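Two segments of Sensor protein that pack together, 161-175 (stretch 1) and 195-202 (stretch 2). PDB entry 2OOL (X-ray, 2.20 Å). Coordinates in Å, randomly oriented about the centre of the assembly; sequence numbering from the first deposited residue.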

ATOM      1  N   ASP A 161     -15.881  -4.689 -16.713  1.00 63.57           N
ATOM      2  CA  ASP A 161     -15.701  -3.929 -17.941  1.00 63.55           C
ATOM      3  C   ASP A 161     -14.691  -2.793 -17.711  1.00 63.38           C
ATOM      4  O   ASP A 161     -14.316  -2.513 -16.572  1.00 62.59           O
ATOM      5  CB  ASP A 161     -17.046  -3.407 -18.450  1.00 63.90           C
ATOM      6  CG  ASP A 161     -17.704  -2.432 -17.493  1.00 64.38           C
ATOM      7  OD1 ASP A 161     -17.110  -1.386 -17.218  1.00 66.35           O
ATOM      8  OD2 ASP A 161     -18.831  -2.688 -17.034  1.00 66.65           O
ATOM      9  N   LEU A 162     -14.267  -2.158 -18.802  1.00 63.30           N
ATOM     10  CA  LEU A 162     -13.188  -1.174 -18.779  1.00 63.55           C
ATOM     11  C   LEU A 162     -13.560   0.143 -18.093  1.00 63.61           C
ATOM     12  O   LEU A 162     -12.809   0.631 -17.266  1.00 64.54           O
ATOM     13  CB  LEU A 162     -12.681  -0.894 -20.213  1.00 63.75           C
ATOM     14  CG  LEU A 162     -11.490   0.043 -20.393  1.00 63.31           C
ATOM     15  CD1 LEU A 162     -10.247  -0.623 -19.810  1.00 62.65           C
ATOM     16  CD2 LEU A 162     -11.271   0.418 -21.880  1.00 63.25           C
ATOM     17  N   PRO A 163     -14.699   0.744 -18.458  1.00 63.45           N
ATOM     18  CA  PRO A 163     -15.037   1.978 -17.732  1.00 62.70           C
ATOM     19  C   PRO A 163     -15.120   1.786 -16.213  1.00 61.76           C
ATOM     20  O   PRO A 163     -14.799   2.698 -15.476  1.00 61.84           O
ATOM     21  CB  PRO A 163     -16.398   2.374 -18.312  1.00 63.20           C
ATOM     22  CG  PRO A 163     -16.469   1.658 -19.647  1.00 64.03           C
ATOM     23  CD  PRO A 163     -15.710   0.392 -19.477  1.00 63.62           C
ATOM     24  N   THR A 164     -15.536   0.613 -15.751  1.00 60.67           N
ATOM     25  CA  THR A 164     -15.551   0.319 -14.314  1.00 60.25           C
ATOM     26  C   THR A 164     -14.113   0.235 -13.767  1.00 59.98           C
ATOM     27  O   THR A 164     -13.823   0.759 -12.698  1.00 59.69           O
ATOM     28  CB  THR A 164     -16.312  -0.987 -14.016  1.00 60.43           C
ATOM     29  OG1 THR A 164     -17.605  -0.927 -14.638  1.00 59.70           O
ATOM     30  CG2 THR A 164     -16.499  -1.219 -12.503  1.00 59.60           C
ATOM     31  N   ALA A 165     -13.227  -0.421 -14.511  1.00 58.98           N
ATOM     32  CA  ALA A 165     -11.851  -0.575 -14.077  1.00 58.73           C
ATOM     33  C   ALA A 165     -11.196   0.809 -14.005  1.00 58.17           C
ATOM     34  O   ALA A 165     -10.557   1.152 -13.011  1.00 57.09           O
ATOM     35  CB  ALA A 165     -11.088  -1.481 -15.017  1.00 58.37           C
ATOM     36  N   CYS A 166     -11.407   1.600 -15.053  1.00 57.77           N
ATOM     37  CA  CYS A 166     -10.832   2.926 -15.131  1.00 58.17           C
ATOM     38  C   CYS A 166     -11.331   3.848 -14.041  1.00 57.49           C
ATOM     39  O   CYS A 166     -10.541   4.639 -13.495  1.00 57.03           O
ATOM     40  CB  CYS A 166     -11.050   3.530 -16.519  1.00 58.34           C
ATOM     41  SG  CYS A 166     -10.043   2.677 -17.750  1.00 60.24           S
ATOM     42  N   TRP A 167     -12.609   3.741 -13.711  1.00 57.52           N
ATOM     43  CA  TRP A 167     -13.222   4.568 -12.664  1.00 57.09           C
ATOM     44  C   TRP A 167     -12.764   4.166 -11.248  1.00 56.33           C
ATOM     45  O   TRP A 167     -12.551   5.016 -10.401  1.00 56.00           O
ATOM     46  CB  TRP A 167     -14.767   4.584 -12.776  1.00 58.35           C
ATOM     47  CG  TRP A 167     -15.355   5.453 -11.706  1.00 59.13           C
ATOM     48  CD1 TRP A 167     -15.589   6.797 -11.760  1.00 60.53           C
ATOM     49  CD2 TRP A 167     -15.693   5.039 -10.378  1.00 60.75           C
ATOM     50  NE1 TRP A 167     -16.095   7.241 -10.553  1.00 59.84           N
ATOM     51  CE2 TRP A 167     -16.144   6.181  -9.685  1.00 59.40           C
ATOM     52  CE3 TRP A 167     -15.663   3.805  -9.712  1.00 60.52           C
ATOM     53  CZ2 TRP A 167     -16.562   6.126  -8.361  1.00 61.03           C
ATOM     54  CZ3 TRP A 167     -16.093   3.748  -8.398  1.00 60.87           C
ATOM     55  CH2 TRP A 167     -16.541   4.900  -7.737  1.00 60.88           C
ATOM     56  N   ILE A 168     -12.602   2.878 -10.993  1.00 55.35           N
ATOM     57  CA  ILE A 168     -12.012   2.434  -9.744  1.00 54.73           C
ATOM     58  C   ILE A 168     -10.619   3.076  -9.640  1.00 54.61           C
ATOM     59  O   ILE A 168     -10.280   3.643  -8.636  1.00 55.00           O
ATOM     60  CB  ILE A 168     -11.936   0.875  -9.660  1.00 54.86           C
ATOM     61  CG1 ILE A 168     -13.359   0.271  -9.546  1.00 55.10           C
ATOM     62  CG2 ILE A 168     -11.051   0.427  -8.484  1.00 54.99           C
ATOM     63  CD1 ILE A 168     -13.559  -1.146 -10.121  1.00 53.87           C
ATOM     64  N   ALA A 169      -9.827   3.031 -10.700  1.00 53.85           N
ATOM     65  CA  ALA A 169      -8.470   3.611 -10.655  1.00 53.57           C
ATOM     66  C   ALA A 169      -8.523   5.092 -10.333  1.00 53.17           C
ATOM     67  O   ALA A 169      -7.813   5.533  -9.444  1.00 54.10           O
ATOM     68  CB  ALA A 169      -7.731   3.373 -11.955  1.00 52.37           C
ATOM     69  N   ALA A 170      -9.381   5.847 -11.023  1.00 53.26           N
ATOM     70  CA  ALA A 170      -9.427   7.323 -10.915  1.00 53.32           C
ATOM     71  C   ALA A 170      -9.864   7.762  -9.544  1.00 53.22           C
ATOM     72  O   ALA A 170      -9.288   8.685  -8.964  1.00 51.81           O
ATOM     73  CB  ALA A 170     -10.349   7.951 -11.984  1.00 52.73           C
ATOM     74  N   SER A 171     -10.907   7.111  -9.036  1.00 53.66           N
ATOM     75  CA  SER A 171     -11.429   7.442  -7.717  1.00 54.34           C
ATOM     76  C   SER A 171     -10.442   7.140  -6.581  1.00 53.94           C
ATOM     77  O   SER A 171     -10.283   7.931  -5.665  1.00 52.82           O
ATOM     78  CB  SER A 171     -12.793   6.738  -7.482  1.00 55.56           C
ATOM     79  OG  SER A 171     -12.615   5.334  -7.527  1.00 60.51           O
ATOM     80  N   GLU A 172      -9.736   6.025  -6.637  1.00 54.72           N
ATOM     81  CA  GLU A 172      -8.696   5.796  -5.616  1.00 54.29           C
ATOM     82  C   GLU A 172      -7.549   6.804  -5.716  1.00 53.55           C
ATOM     83  O   GLU A 172      -7.046   7.291  -4.712  1.00 53.27           O
ATOM     84  CB  GLU A 172      -8.134   4.379  -5.694  1.00 55.36           C
ATOM     85  CG  GLU A 172      -6.888   4.140  -4.740  1.00 55.17           C
ATOM     86  CD  GLU A 172      -7.282   3.979  -3.265  1.00 56.57           C
ATOM     87  OE1 GLU A 172      -8.479   3.949  -2.955  1.00 60.44           O
ATOM     88  OE2 GLU A 172      -6.388   3.846  -2.406  1.00 58.99           O
ATOM     89  N   VAL A 173      -7.134   7.122  -6.925  1.00 53.40           N
ATOM     90  CA  VAL A 173      -6.115   8.146  -7.125  1.00 52.62           C
ATOM     91  C   VAL A 173      -6.577   9.492  -6.555  1.00 53.10           C
ATOM     92  O   VAL A 173      -5.783  10.211  -5.951  1.00 52.17           O
ATOM     93  CB  VAL A 173      -5.668   8.245  -8.619  1.00 52.90           C
ATOM     94  CG1 VAL A 173      -4.922   9.536  -8.911  1.00 49.54           C
ATOM     95  CG2 VAL A 173      -4.747   7.072  -9.001  1.00 50.02           C
ATOM     96  N   ARG A 174      -7.860   9.826  -6.700  1.00 53.96           N
ATOM     97  CA  ARG A 174      -8.352  11.076  -6.147  1.00 55.22           C
ATOM     98  C   ARG A 174      -8.335  11.029  -4.616  1.00 55.61           C
ATOM     99  O   ARG A 174      -7.947  11.998  -3.969  1.00 55.21           O
ATOM    100  CB  ARG A 174      -9.765  11.420  -6.642  1.00 54.74           C
ATOM    101  CG  ARG A 174     -10.127  12.842  -6.321  1.00 54.91           C
ATOM    102  CD  ARG A 174     -11.451  13.318  -6.965  1.00 56.11           C
ATOM    103  NE  ARG A 174     -12.657  12.650  -6.466  1.00 57.43           N
ATOM    104  CZ  ARG A 174     -13.359  13.013  -5.389  1.00 59.73           C
ATOM    105  NH1 ARG A 174     -12.987  14.038  -4.630  1.00 60.58           N
ATOM    106  NH2 ARG A 174     -14.454  12.339  -5.071  1.00 59.92           N
ATOM    107  N   ARG A 175      -8.736   9.888  -4.064  1.00 56.71           N
ATOM    108  CA  ARG A 175      -8.662   9.629  -2.620  1.00 57.74           C
ATOM    109  C   ARG A 175      -7.301   9.947  -1.992  1.00 58.00           C
ATOM    110  O   ARG A 175      -7.233  10.563  -0.932  1.00 59.16           O
ATOM    111  CB  ARG A 175      -8.950   8.153  -2.350  1.00 58.37           C
ATOM    112  CG  ARG A 175      -9.626   7.860  -1.015  1.00 59.64           C
ATOM    113  CD  ARG A 175     -10.092   6.403  -0.976  1.00 62.03           C
ATOM    114  NE  ARG A 175     -11.413   6.229  -1.591  1.00 66.24           N
ATOM    115  CZ  ARG A 175     -11.713   5.507  -2.681  1.00 66.40           C
ATOM    116  NH1 ARG A 175     -10.802   4.813  -3.342  1.00 64.74           N
ATOM    117  NH2 ARG A 175     -12.989   5.451  -3.085  1.00 67.34           N
ATOM    118  N   VAL A 195     -11.254  11.209 -22.901  1.00 53.55           N
ATOM    119  CA  VAL A 195     -11.464  10.920 -21.479  1.00 52.01           C
ATOM    120  C   VAL A 195     -12.538   9.842 -21.371  1.00 52.05           C
ATOM    121  O   VAL A 195     -13.706  10.075 -21.668  1.00 50.85           O
ATOM    122  CB  VAL A 195     -11.891  12.192 -20.721  1.00 52.78           C
ATOM    123  CG1 VAL A 195     -12.221  11.880 -19.238  1.00 52.05           C
ATOM    124  CG2 VAL A 195     -10.750  13.321 -20.834  1.00 47.29           C
ATOM    125  N   ILE A 196     -12.144   8.655 -20.956  1.00 51.69           N
ATOM    126  CA  ILE A 196     -13.091   7.556 -20.864  1.00 52.38           C
ATOM    127  C   ILE A 196     -13.600   7.314 -19.439  1.00 52.20           C
ATOM    128  O   ILE A 196     -14.590   6.589 -19.235  1.00 53.67           O
ATOM    129  CB  ILE A 196     -12.509   6.275 -21.470  1.00 52.87           C
ATOM    130  CG1 ILE A 196     -11.180   5.897 -20.792  1.00 53.22           C
ATOM    131  CG2 ILE A 196     -12.262   6.501 -22.973  1.00 54.57           C
ATOM    132  CD1 ILE A 196     -10.699   4.496 -21.096  1.00 53.86           C
ATOM    133  N   ALA A 197     -12.964   7.918 -18.447  1.00 51.94           N
ATOM    134  CA  ALA A 197     -13.451   7.835 -17.062  1.00 52.29           C
ATOM    135  C   ALA A 197     -12.951   9.062 -16.335  1.00 52.16           C
ATOM    136  O   ALA A 197     -12.010   9.710 -16.791  1.00 50.87           O
ATOM    137  CB  ALA A 197     -12.962   6.559 -16.355  1.00 51.22           C
ATOM    138  N   GLU A 198     -13.605   9.367 -15.219  1.00 52.44           N
ATOM    139  CA  GLU A 198     -13.388  10.592 -14.474  1.00 53.77           C
ATOM    140  C   GLU A 198     -13.915  10.475 -13.054  1.00 54.25           C
ATOM    141  O   GLU A 198     -14.980   9.968 -12.838  1.00 52.05           O
ATOM    142  CB  GLU A 198     -14.123  11.745 -15.133  1.00 54.24           C
ATOM    143  CG  GLU A 198     -13.701  13.115 -14.632  1.00 53.83           C
ATOM    144  CD  GLU A 198     -14.413  14.217 -15.388  1.00 55.34           C
ATOM    145  OE1 GLU A 198     -15.666  14.239 -15.315  1.00 55.59           O
ATOM    146  OE2 GLU A 198     -13.707  15.032 -16.070  1.00 54.39           O
ATOM    147  N   ASP A 199     -13.132  10.923 -12.078  1.00 55.73           N
ATOM    148  CA  ASP A 199     -13.694  11.177 -10.748  1.00 55.70           C
ATOM    149  C   ASP A 199     -13.253  12.555 -10.351  1.00 56.01           C
ATOM    150  O   ASP A 199     -12.072  12.889 -10.450  1.00 53.25           O
ATOM    151  CB  ASP A 199     -13.194  10.155  -9.743  1.00 56.20           C
ATOM    152  CG  ASP A 199     -14.067  10.079  -8.481  1.00 56.15           C
ATOM    153  OD1 ASP A 199     -15.310   9.959  -8.559  1.00 62.52           O
ATOM    154  OD2 ASP A 199     -13.493  10.141  -7.393  1.00 60.55           O
ATOM    155  N   ARG A 200     -14.203  13.356  -9.895  1.00 56.43           N
ATOM    156  CA  ARG A 200     -13.939  14.720  -9.459  1.00 58.82           C
ATOM    157  C   ARG A 200     -14.760  15.129  -8.226  1.00 60.00           C
ATOM    158  O   ARG A 200     -15.836  14.569  -7.939  1.00 58.42           O
ATOM    159  CB  ARG A 200     -14.235  15.702 -10.587  1.00 58.27           C
ATOM    160  CG  ARG A 200     -15.615  15.646 -11.069  1.00 60.75           C
ATOM    161  CD  ARG A 200     -15.904  16.706 -12.115  1.00 61.95           C
ATOM    162  NE  ARG A 200     -17.344  16.920 -12.140  1.00 65.45           N
ATOM    163  CZ  ARG A 200     -18.212  16.031 -12.597  1.00 66.34           C
ATOM    164  NH1 ARG A 200     -17.791  14.877 -13.113  1.00 70.20           N
ATOM    165  NH2 ARG A 200     -19.489  16.298 -12.551  1.00 63.60           N
ATOM    166  N   ASP A 201     -14.240  16.148  -7.544  1.00 62.26           N
ATOM    167  CA  ASP A 201     -14.874  16.740  -6.367  1.00 62.98           C
ATOM    168  C   ASP A 201     -16.003  17.678  -6.819  1.00 63.97           C
ATOM    169  O   ASP A 201     -16.118  18.005  -8.001  1.00 63.45           O
ATOM    170  CB  ASP A 201     -13.783  17.460  -5.532  1.00 63.40           C
ATOM    171  CG  ASP A 201     -14.263  17.854  -4.118  1.00 63.69           C
ATOM    172  OD1 ASP A 201     -15.388  17.423  -3.690  1.00 63.08           O
ATOM    173  OD2 ASP A 201     -13.505  18.598  -3.442  1.00 62.49           O
ATOM    174  N   SER A 202     -16.879  18.057  -5.887  1.00 65.72           N
ATOM    175  CA  SER A 202     -17.998  18.958  -6.177  1.00 66.40           C
ATOM    176  C   SER A 202     -17.517  20.321  -6.670  1.00 66.61           C
ATOM    177  O   SER A 202     -16.508  20.854  -6.179  1.00 67.79           O
ATOM    178  CB  SER A 202     -18.817  19.170  -4.893  1.00 67.59           C
ATOM    179  OG  SER A 202     -17.886  19.467  -3.838  1.00 70.90           O
TER
HETATM  180  O   HOH W   1     -12.359   8.994  -4.500  1.00 55.90           O
HETATM  181  O   HOH W   2     -15.032  15.130  -2.181  1.00 73.80           O

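The helix of stretch 1 (162-175) lies along the strand of stretch 2 (195-200) with the two chain directions 27° apart and a closest axial approach of 7.1 Å. The backbones come close enough that CA of Ser171 sits 5.3 Å from CA of Asp199, and together the stretches bury 531 Å².

Asp199 and Arg174 cover the most surface and supply the polar anchor. Both point their CA-to-CB bonds toward the opposing stretch, and the salt bridge between them is nearly linear: Arg174 NE donates to Asp199 OD2 at 2.8 Å with an N-H...O angle of 162°. Arg174 NH2 adds a weak hydrogen bond to Asp199 OD2 at 3.3 Å. The carboxylate thus meets the guanidinium at its edge, where the N-H groups point, while the backbone of Arg200 and Asp201 covers one face. A water donates to Ser171 O (2.6 Å) and, weakly, to Asp199 OD2 (3.3 Å), linking helix backbone to carboxylate.

Toward the start of the helix the contact turns apolar. Ala197 CB packs 3.6 Å from Cys166 CB. Ile196 CD1 reaches Cys166 SG at 3.9 Å and Leu162 CD2 at 4.2 Å. Between the two regions, the indole edge of Trp167 borders the strand backbone, its CD1 lying 3.4 Å from Glu198 O.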